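Local structure of protein angel homolog 2 (Homo sapiens, 6RW0) at residues A[168-177]-A[188-199]; A[353-364]-A[415-423]. The protein acts as a 2',3'-cyclic phosphatase of the CCR4/nocturin family of deadenylases, and probably binds 3' untranslated regions of mRNA. All coordinates share one frame; numbering follows the deposited sequence.

Interaction 1 (A[168-177]-A[188-199])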
loop_
_atom_site.group_PDB
_atom_site.type_symbol
_atom_site.label_atom_id
_atom_site.label_comp_id
_atom_site.label_asym_id
_atom_site.label_seq_id
_atom_site.Cartn_x
_atom_site.Cartn_y
_atom_site.Cartn_z
ATOM N N ARG A 168 -16.214 -7.107 3.446
ATOM C CA ARG A 168 -14.888 -7.695 3.301
ATOM C C ARG A 168 -13.974 -7.297 4.460
ATOM O O ARG A 168 -14.146 -6.241 5.080
ATOM C CB ARG A 168 -14.278 -7.268 1.961
ATOM C CG ARG A 168 -15.117 -7.672 0.732
ATOM C CD ARG A 168 -15.359 -9.155 0.709
ATOM N NE ARG A 168 -15.319 -9.778 -0.616
ATOM C CZ ARG A 168 -16.328 -9.760 -1.483
ATOM N NH1 ARG A 168 -17.451 -9.123 -1.181
ATOM N NH2 ARG A 168 -16.221 -10.383 -2.650
ATOM N N ASP A 169 -12.980 -8.148 4.731
ATOM C CA ASP A 169 -12.194 -8.080 5.965
ATOM C C ASP A 169 -10.942 -7.213 5.890
ATOM O O ASP A 169 -10.171 -7.172 6.863
ATOM C CB ASP A 169 -11.860 -9.494 6.432
ATOM C CG ASP A 169 -13.084 -10.215 6.966
ATOM O OD1 ASP A 169 -13.802 -9.630 7.822
ATOM O OD2 ASP A 169 -13.344 -11.347 6.499
ATOM N N ASN A 170 -10.765 -6.446 4.829
ATOM C CA ASN A 170 -9.545 -5.671 4.674
ATOM C C ASN A 170 -9.456 -4.548 5.702
ATOM O O ASN A 170 -10.457 -4.100 6.287
ATOM C CB ASN A 170 -9.477 -5.118 3.259
ATOM C CG ASN A 170 -9.585 -6.202 2.224
ATOM O OD1 ASN A 170 -10.685 -6.518 1.756
ATOM N ND2 ASN A 170 -8.452 -6.829 1.899
ATOM N N VAL A 171 -8.223 -4.082 5.900
ATOM C CA VAL A 171 -7.917 -3.089 6.917
ATOM C C VAL A 171 -6.883 -2.082 6.423
ATOM O O VAL A 171 -6.236 -2.250 5.387
ATOM C CB VAL A 171 -7.413 -3.728 8.231
ATOM C CG1 VAL A 171 -8.472 -4.613 8.876
ATOM C CG2 VAL A 171 -6.124 -4.532 7.988
ATOM N N GLY A 172 -6.735 -1.027 7.227
ATOM C CA GLY A 172 -5.655 -0.073 7.076
ATOM C C GLY A 172 -5.143 0.336 8.442
ATOM O O GLY A 172 -5.715 -0.022 9.477
ATOM N N LEU A 173 -4.066 1.116 8.434
ATOM C CA LEU A 173 -3.451 1.573 9.674
ATOM C C LEU A 173 -2.792 2.912 9.399
ATOM O O LEU A 173 -2.142 3.078 8.362
ATOM C CB LEU A 173 -2.424 0.566 10.195
ATOM C CG LEU A 173 -1.790 0.889 11.545
ATOM C CD1 LEU A 173 -2.785 0.954 12.668
ATOM C CD2 LEU A 173 -0.723 -0.180 11.833
ATOM N N VAL A 174 -2.992 3.869 10.302
ATOM C CA VAL A 174 -2.444 5.216 10.163
ATOM C C VAL A 174 -1.733 5.559 11.461
ATOM O O VAL A 174 -2.339 5.499 12.539
ATOM C CB VAL A 174 -3.537 6.255 9.855
ATOM C CG1 VAL A 174 -2.922 7.631 9.683
ATOM C CG2 VAL A 174 -4.331 5.840 8.609
ATOM N N LEU A 175 -0.451 5.897 11.375
ATOM C CA LEU A 175 0.288 6.365 12.536
ATOM C C LEU A 175 0.581 7.847 12.369
ATOM O O LEU A 175 0.785 8.335 11.255
ATOM C CB LEU A 175 1.624 5.634 12.718
ATOM C CG LEU A 175 1.629 4.111 12.843
ATOM C CD1 LEU A 175 3.000 3.617 13.327
ATOM C CD2 LEU A 175 0.535 3.569 13.729
ATOM N N LEU A 176 0.617 8.560 13.483
ATOM C CA LEU A 176 1.121 9.922 13.505
ATOM C C LEU A 176 2.428 9.891 14.285
ATOM O O LEU A 176 2.448 9.440 15.435
ATOM C CB LEU A 176 0.112 10.871 14.134
ATOM C CG LEU A 176 0.486 12.338 13.922
ATOM C CD1 LEU A 176 0.418 12.789 12.462
ATOM C CD2 LEU A 176 -0.420 13.214 14.777
ATOM N N LEU A 177 3.502 10.302 13.625
ATOM C CA LEU A 177 4.874 10.203 14.161
ATOM C C LEU A 177 5.496 11.587 14.334
ATOM O O LEU A 177 5.261 12.414 13.515
ATOM C CB LEU A 177 5.746 9.395 13.198
ATOM C CG LEU A 177 5.281 7.985 12.866
ATOM C CD1 LEU A 177 6.254 7.339 11.906
ATOM C CD2 LEU A 177 5.144 7.136 14.111
ATOM N N ALA A 188 4.633 16.935 12.614
ATOM C CA ALA A 188 4.481 15.497 12.595
ATOM C C ALA A 188 4.394 14.996 11.157
ATOM O O ALA A 188 4.158 15.761 10.217
ATOM C CB ALA A 188 3.194 15.106 13.319
ATOM N N ILE A 189 4.589 13.687 10.999
ATOM C CA ILE A 189 4.418 12.992 9.729
ATOM C C ILE A 189 3.365 11.911 9.913
ATOM O O ILE A 189 3.401 11.153 10.888
ATOM C CB ILE A 189 5.740 12.384 9.233
ATOM C CG1 ILE A 189 6.759 13.506 9.042
ATOM C CG2 ILE A 189 5.528 11.607 7.938
ATOM C CD1 ILE A 189 8.130 13.023 8.719
ATOM N N CYS A 190 2.431 11.842 8.977
ATOM C CA CYS A 190 1.360 10.865 9.005
ATOM C C CYS A 190 1.718 9.755 8.031
ATOM O O CYS A 190 1.905 10.015 6.841
ATOM C CB CYS A 190 0.062 11.540 8.579
ATOM S SG CYS A 190 -1.336 10.429 8.512
ATOM N N VAL A 191 1.811 8.524 8.529
ATOM C CA VAL A 191 2.142 7.367 7.705
ATOM C C VAL A 191 0.940 6.439 7.678
ATOM O O VAL A 191 0.445 6.020 8.736
ATOM C CB VAL A 191 3.377 6.621 8.236
ATOM C CG1 VAL A 191 3.690 5.411 7.365
ATOM C CG2 VAL A 191 4.572 7.547 8.320
ATOM N N ALA A 192 0.481 6.110 6.477
ATOM C CA ALA A 192 -0.673 5.253 6.283
ATOM C C ALA A 192 -0.267 4.030 5.481
ATOM O O ALA A 192 0.652 4.086 4.658
ATOM C CB ALA A 192 -1.782 6.001 5.561
ATOM N N ASN A 193 -0.951 2.915 5.745
ATOM C CA ASN A 193 -0.682 1.641 5.095
ATOM C C ASN A 193 -1.996 0.893 4.945
ATOM O O ASN A 193 -2.844 0.928 5.843
ATOM C CB ASN A 193 0.313 0.867 5.972
ATOM C CG ASN A 193 0.753 -0.462 5.374
ATOM O OD1 ASN A 193 0.617 -0.706 4.182
ATOM N ND2 ASN A 193 1.324 -1.315 6.216
ATOM N N THR A 194 -2.170 0.225 3.806
ATOM C CA THR A 194 -3.362 -0.581 3.603
ATOM C C THR A 194 -3.076 -1.693 2.613
ATOM O O THR A 194 -2.053 -1.703 1.923
ATOM C CB THR A 194 -4.547 0.282 3.139
ATOM O OG1 THR A 194 -5.768 -0.463 3.236
ATOM C CG2 THR A 194 -4.402 0.723 1.682
ATOM N N HIS A 195 -4.030 -2.617 2.539
ATOM C CA HIS A 195 -4.056 -3.685 1.542
ATOM C C HIS A 195 -5.527 -3.781 1.138
ATOM O O HIS A 195 -6.355 -4.286 1.903
ATOM C CB HIS A 195 -3.513 -4.979 2.126
ATOM C CG HIS A 195 -3.315 -6.061 1.116
ATOM N ND1 HIS A 195 -2.813 -7.299 1.452
ATOM C CD2 HIS A 195 -3.557 -6.095 -0.213
ATOM C CE1 HIS A 195 -2.762 -8.055 0.368
ATOM N NE2 HIS A 195 -3.189 -7.345 -0.662
ATOM N N LEU A 196 -5.858 -3.243 -0.033
ATOM C CA LEU A 196 -7.245 -3.213 -0.479
ATOM C C LEU A 196 -7.686 -4.570 -1.025
ATOM O O LEU A 196 -6.873 -5.408 -1.428
ATOM C CB LEU A 196 -7.455 -2.156 -1.566
ATOM C CG LEU A 196 -7.141 -0.704 -1.198
ATOM C CD1 LEU A 196 -7.581 0.224 -2.328
ATOM C CD2 LEU A 196 -7.800 -0.305 0.119
ATOM N N LEU A 197 -9.002 -4.775 -1.033
ATOM C CA LEU A 197 -9.622 -5.976 -1.582
ATOM C C LEU A 197 -9.031 -6.364 -2.931
ATOM O O LEU A 197 -8.916 -5.533 -3.832
ATOM C CB LEU A 197 -11.112 -5.679 -1.775
ATOM C CG LEU A 197 -11.946 -6.801 -2.373
ATOM C CD1 LEU A 197 -11.932 -7.985 -1.420
ATOM C CD2 LEU A 197 -13.351 -6.339 -2.629
ATOM N N TYR A 198 -8.720 -7.645 -3.121
ATOM C CA TYR A 198 -8.177 -8.112 -4.406
ATOM C C TYR A 198 -9.278 -8.178 -5.475
ATOM O O TYR A 198 -9.011 -7.639 -6.517
ATOM C CB TYR A 198 -7.540 -9.496 -4.253
ATOM C CG TYR A 198 -7.295 -10.148 -5.584
ATOM C CD1 TYR A 198 -6.325 -9.667 -6.431
ATOM C CD2 TYR A 198 -8.099 -11.168 -6.040
ATOM C CE1 TYR A 198 -6.135 -10.200 -7.688
ATOM C CE2 TYR A 198 -7.921 -11.713 -7.292
ATOM C CZ TYR A 198 -6.934 -11.233 -8.116
ATOM O OH TYR A 198 -6.777 -11.767 -9.358
ATOM N N ASN A 199 -10.431 -8.776 -5.156
ATOM C CA ASN A 199 -11.476 -9.125 -6.118
ATOM C C ASN A 199 -11.616 -8.103 -7.240
ATOM O O ASN A 199 -12.089 -6.984 -7.014
ATOM C CB ASN A 199 -12.786 -9.278 -5.331
ATOM C CG ASN A 199 -13.859 -9.998 -6.104
ATOM O OD1 ASN A 199 -14.283 -9.536 -7.158
ATOM N ND2 ASN A 199 -14.328 -11.128 -5.572
HETATM O O HOH W 1 -13.158 -11.594 -2.995
HETATM O O HOH W 2 -8.439 -9.214 -0.535
HETATM O O HOH W 3 -6.389 -5.587 4.280
#

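Interaction 2 (A[353-364]-A[415-423])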
loop_
_atom_site.group_PDB
_atom_site.type_symbol
_atom_site.label_atom_id
_atom_site.label_comp_id
_atom_site.label_asym_id
_atom_site.label_seq_id
_atom_site.Cartn_x
_atom_site.Cartn_y
_atom_site.Cartn_z
ATOM N N THR A 353 5.463 -4.649 -9.766
ATOM C CA THR A 353 5.742 -4.850 -8.344
ATOM C C THR A 353 5.348 -6.240 -7.858
ATOM O O THR A 353 5.604 -6.563 -6.693
ATOM C CB THR A 353 5.059 -3.779 -7.469
ATOM O OG1 THR A 353 3.629 -3.922 -7.490
ATOM C CG2 THR A 353 5.439 -2.387 -7.925
ATOM N N THR A 354 4.732 -7.066 -8.706
ATOM C CA THR A 354 4.328 -8.429 -8.360
ATOM C C THR A 354 4.444 -9.278 -9.615
ATOM O O THR A 354 4.270 -8.771 -10.723
ATOM C CB THR A 354 2.910 -8.425 -7.769
ATOM O OG1 THR A 354 2.592 -9.720 -7.244
ATOM C CG2 THR A 354 1.860 -8.066 -8.805
ATOM N N CYS A 355 4.775 -10.566 -9.451
ATOM C CA CYS A 355 4.985 -11.425 -10.627
ATOM C C CYS A 355 4.846 -12.903 -10.256
ATOM O O CYS A 355 5.834 -13.561 -9.918
ATOM C CB CYS A 355 6.332 -11.194 -11.288
ATOM S SG CYS A 355 6.617 -12.179 -12.817
ATOM N N HIS A 356 3.638 -13.438 -10.410
ATOM C CA HIS A 356 3.425 -14.865 -10.201
ATOM C C HIS A 356 2.803 -15.500 -11.439
ATOM O O HIS A 356 2.796 -14.885 -12.509
ATOM C CB HIS A 356 2.644 -15.142 -8.911
ATOM C CG HIS A 356 1.293 -14.506 -8.841
ATOM N ND1 HIS A 356 0.352 -14.632 -9.837
ATOM C CD2 HIS A 356 0.707 -13.779 -7.858
ATOM C CE1 HIS A 356 -0.752 -13.995 -9.482
ATOM N NE2 HIS A 356 -0.560 -13.469 -8.285
ATOM N N SER A 357 2.305 -16.721 -11.328
ATOM C CA SER A 357 1.841 -17.507 -12.494
ATOM C C SER A 357 0.703 -16.801 -13.232
ATOM O O SER A 357 0.561 -17.060 -14.395
ATOM C CB SER A 357 1.448 -18.903 -12.096
ATOM O OG SER A 357 2.590 -19.713 -11.863
ATOM N N ARG A 358 -0.119 -15.993 -12.567
ATOM C CA ARG A 358 -1.280 -15.385 -13.252
ATOM C C ARG A 358 -1.207 -13.861 -13.351
ATOM O O ARG A 358 -2.114 -13.307 -13.933
ATOM C CB ARG A 358 -2.550 -15.830 -12.525
ATOM C CG ARG A 358 -2.784 -17.330 -12.604
ATOM C CD ARG A 358 -4.132 -17.771 -12.058
ATOM N NE ARG A 358 -5.249 -17.241 -12.817
ATOM C CZ ARG A 358 -5.805 -17.845 -13.854
ATOM N NH1 ARG A 358 -5.328 -18.992 -14.298
ATOM N NH2 ARG A 358 -6.839 -17.288 -14.448
ATOM N N SER A 359 -0.195 -13.195 -12.815
ATOM C CA SER A 359 -0.177 -11.714 -12.815
ATOM C C SER A 359 1.239 -11.137 -12.772
ATOM O O SER A 359 2.017 -11.606 -11.990
ATOM C CB SER A 359 -0.979 -11.231 -11.611
ATOM O OG SER A 359 -1.188 -9.848 -11.649
ATOM N N ALA A 360 1.504 -10.108 -13.569
ATOM C CA ALA A 360 2.731 -9.308 -13.458
ATOM C C ALA A 360 2.374 -7.853 -13.759
ATOM O O ALA A 360 2.253 -7.460 -14.926
ATOM C CB ALA A 360 3.822 -9.810 -14.395
ATOM N N ILE A 361 2.224 -7.051 -12.704
ATOM C CA ILE A 361 1.670 -5.704 -12.785
ATOM C C ILE A 361 2.232 -4.887 -11.624
ATOM O O ILE A 361 2.819 -5.424 -10.678
ATOM C CB ILE A 361 0.118 -5.699 -12.739
ATOM C CG1 ILE A 361 -0.388 -6.509 -11.537
ATOM C CG2 ILE A 361 -0.496 -6.192 -14.061
ATOM C CD1 ILE A 361 -1.910 -6.528 -11.388
ATOM N N THR A 362 2.051 -3.568 -11.687
ATOM C CA THR A 362 2.245 -2.714 -10.519
ATOM C C THR A 362 0.908 -2.625 -9.787
ATOM O O THR A 362 -0.091 -2.206 -10.383
ATOM C CB THR A 362 2.699 -1.306 -10.906
ATOM O OG1 THR A 362 4.100 -1.286 -11.218
ATOM C CG2 THR A 362 2.462 -0.315 -9.752
ATOM N N VAL A 363 0.892 -3.025 -8.507
ATOM C CA VAL A 363 -0.244 -2.805 -7.617
ATOM C C VAL A 363 0.184 -2.163 -6.303
ATOM O O VAL A 363 -0.668 -1.832 -5.475
ATOM C CB VAL A 363 -1.031 -4.104 -7.327
ATOM C CG1 VAL A 363 -1.725 -4.565 -8.582
ATOM C CG2 VAL A 363 -0.119 -5.177 -6.729
ATOM N N ASP A 364 1.487 -2.025 -6.083
ATOM C CA ASP A 364 2.031 -1.451 -4.856
ATOM C C ASP A 364 2.534 -0.043 -5.127
ATOM O O ASP A 364 3.085 0.227 -6.197
ATOM C CB ASP A 364 3.204 -2.288 -4.349
ATOM C CG ASP A 364 2.826 -3.727 -4.099
ATOM O OD1 ASP A 364 2.199 -3.997 -3.054
ATOM O OD2 ASP A 364 3.120 -4.596 -4.958
ATOM N N SER A 415 11.926 -13.554 -1.752
ATOM C CA SER A 415 11.058 -14.515 -1.077
ATOM C C SER A 415 9.623 -14.034 -0.889
ATOM O O SER A 415 8.875 -14.630 -0.105
ATOM C CB SER A 415 11.673 -14.981 0.245
ATOM O OG SER A 415 12.715 -15.915 -0.015
ATOM N N SER A 416 9.199 -13.022 -1.635
ATOM C CA SER A 416 7.794 -12.681 -1.764
ATOM C C SER A 416 7.411 -12.688 -3.242
ATOM O O SER A 416 8.278 -12.649 -4.122
ATOM C CB SER A 416 7.518 -11.303 -1.155
ATOM O OG SER A 416 6.190 -10.932 -1.432
ATOM N N ASP A 417 6.104 -12.765 -3.517
ATOM C CA ASP A 417 5.611 -12.548 -4.875
ATOM C C ASP A 417 5.499 -11.067 -5.218
ATOM O O ASP A 417 5.100 -10.734 -6.341
ATOM C CB ASP A 417 4.324 -13.329 -5.196
ATOM C CG ASP A 417 3.153 -12.973 -4.319
ATOM O OD1 ASP A 417 3.342 -12.324 -3.279
ATOM O OD2 ASP A 417 2.022 -13.370 -4.688
ATOM N N HIS A 418 5.872 -10.180 -4.301
ATOM C CA HIS A 418 6.012 -8.765 -4.592
ATOM C C HIS A 418 7.457 -8.333 -4.397
ATOM O O HIS A 418 8.245 -8.995 -3.713
ATOM C CB HIS A 418 5.158 -7.891 -3.660
ATOM C CG HIS A 418 3.693 -8.113 -3.799
ATOM N ND1 HIS A 418 2.823 -7.133 -4.227
ATOM C CD2 HIS A 418 2.939 -9.215 -3.583
ATOM C CE1 HIS A 418 1.597 -7.620 -4.261
ATOM N NE2 HIS A 418 1.640 -8.886 -3.878
ATOM N N LEU A 419 7.811 -7.173 -5.023
ATOM C CA LEU A 419 9.072 -6.520 -4.732
ATOM C C LEU A 419 8.877 -5.424 -3.693
ATOM O O LEU A 419 7.827 -4.772 -3.663
ATOM C CB LEU A 419 9.607 -5.843 -5.991
ATOM C CG LEU A 419 9.971 -6.768 -7.146
ATOM C CD1 LEU A 419 10.343 -5.949 -8.384
ATOM C CD2 LEU A 419 11.108 -7.675 -6.770
ATOM N N PRO A 420 9.870 -5.176 -2.836
ATOM C CA PRO A 420 9.772 -4.032 -1.920
ATOM C C PRO A 420 10.008 -2.719 -2.648
ATOM O O PRO A 420 10.877 -2.619 -3.519
ATOM C CB PRO A 420 10.873 -4.302 -0.888
ATOM C CG PRO A 420 11.883 -5.126 -1.635
ATOM C CD PRO A 420 11.097 -5.972 -2.608
ATOM N N LEU A 421 9.236 -1.706 -2.276
ATOM C CA LEU A 421 9.399 -0.339 -2.754
ATOM C C LEU A 421 10.152 0.431 -1.682
ATOM O O LEU A 421 9.964 0.180 -0.486
ATOM C CB LEU A 421 8.025 0.294 -2.977
ATOM C CG LEU A 421 7.295 -0.085 -4.271
ATOM C CD1 LEU A 421 6.972 -1.563 -4.375
ATOM C CD2 LEU A 421 6.004 0.745 -4.420
ATOM N N LEU A 422 11.014 1.356 -2.095
ATOM C CA LEU A 422 11.827 2.080 -1.127
ATOM C C LEU A 422 12.081 3.483 -1.636
ATOM O O LEU A 422 12.460 3.666 -2.798
ATOM C CB LEU A 422 13.145 1.340 -0.889
ATOM C CG LEU A 422 14.123 1.911 0.135
ATOM C CD1 LEU A 422 13.593 1.889 1.563
ATOM C CD2 LEU A 422 15.452 1.130 0.044
ATOM N N ALA A 423 11.893 4.465 -0.755
ATOM C CA ALA A 423 12.085 5.863 -1.089
ATOM C C ALA A 423 12.826 6.557 0.038
ATOM O O ALA A 423 12.667 6.206 1.212
ATOM C CB ALA A 423 10.739 6.564 -1.267
#

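Interaction 1 (A[168-177]-A[188-199])
Val174 CG1 lies 3.4 Å from Cys190 SG, and beside it Val174 CG2 meets the methyl of Ala192; the sulfur reaches the valine because Cys190 holds it anti to the backbone N (chi1 178°). On the other face the Leu177 and Val191 side chains cross obliquely, CD1 of the first meeting CG2 of the second at 4.0 Å. Between the two layers of side chains runs a regular antiparallel ladder, in which Leu173, Leu175 and Leu177 form hydrogen-bonded pairs with Asn193, Val191 and Ile189. The ladder ends at Gly172, where a hydroxyl takes over: Thr194 OG1 donates to Val171 O at 2.8 Å, from above the carbonyl plane. A water then joins Val171 N to His195 O. Farther on, Asn170 ND2 makes a weak bond to His195 O (3.3 Å), while Asn170 OD1 faces Leu197 and accepts from Gln209. With an alanine here, Gln209 NE2 would probably lose this acceptor, and His195 O its weak donor, while a gap would open beside Leu197. Leu197 also packs its CD1 against Arg168 CG at 3.9 Å. The hairpin occupies the interior of the endonuclease/exonuclease/phosphatase fold: strand 148-157 flanks 171-179 on one side, strand 231-236 runs parallel to 189-195 on the other, and strands 100-107 and 137-144 of the second sheet pack over the face carrying Leu175, Val191 and Asn193, whose amide bonds to Gln104 and to Leu103 O.

Interaction 2 (A[353-364]-A[415-423])
The contact between 353-364 and 415-423 lies in the magnesium-containing region of this DNase I-like fold, with the His418 side chain about 4 Å from the bound ion, and it fixes that ring. His418 ND1 donates to Asp364 OD2 at 2.7 Å, a nearly straight bond (166°) lying in the ring plane and using the syn lone pair of the oxygen. Carboxylate and imidazole are turned 74° apart. From the anti side the same OD2 accepts a second bond, from Thr353 OG1, at 2.7 Å; the hydroxyl in turn accepts a bond from Val363 N. One ring face is covered by Thr354, whose CB makes a CH-pi contact 3.8 Å from the centroid, while Val363 CG2 comes up at the edge near CE1. With OG1 anti to the backbone N (chi1 -171°), Thr354 can also donate to Asp417 O at 2.9 Å, an oxygen that takes Cys355 N as well. The backbones are pinned by a single bridge at Thr354 and His418, beside which Leu419 N bonds to Thr353 O (2.8 Å). Leu421 packs its CD1 against Asp364 CB and Thr353 CG2. Asp417 OD2 comes to the edge of the His356 ring, near CD2, but its hydrogen bond is to Tyr72 OH. The His-carboxylate pair thus helps set the rotation of the imidazole: with ND1 committed to Asp364, the bond and Thr354 over one face limit how far the ring can turn, NE2 is left as the other ring nitrogen, and two donors on OD2 hold the carboxylate in place.

Interaction 1 closes along the chain before interaction 2 opens, so the two contacts come in series. Their centres are about 18 Å apart and their nearest atoms about 6 Å, without touching. Both reach the same mixed sheet: strand 231-236 lies between 189-195 and 359-369, joining the hairpin of interaction 1 to the strand that begins in interaction 2. From there interaction 2 spans to strand 421-428 of the other sheet, whose strand 100-107 packs against the hairpin. Both also approach the bound magnesium ion, through the side chains of His195 and His418, so distant parts of the sequence converge on one magnesium-containing region.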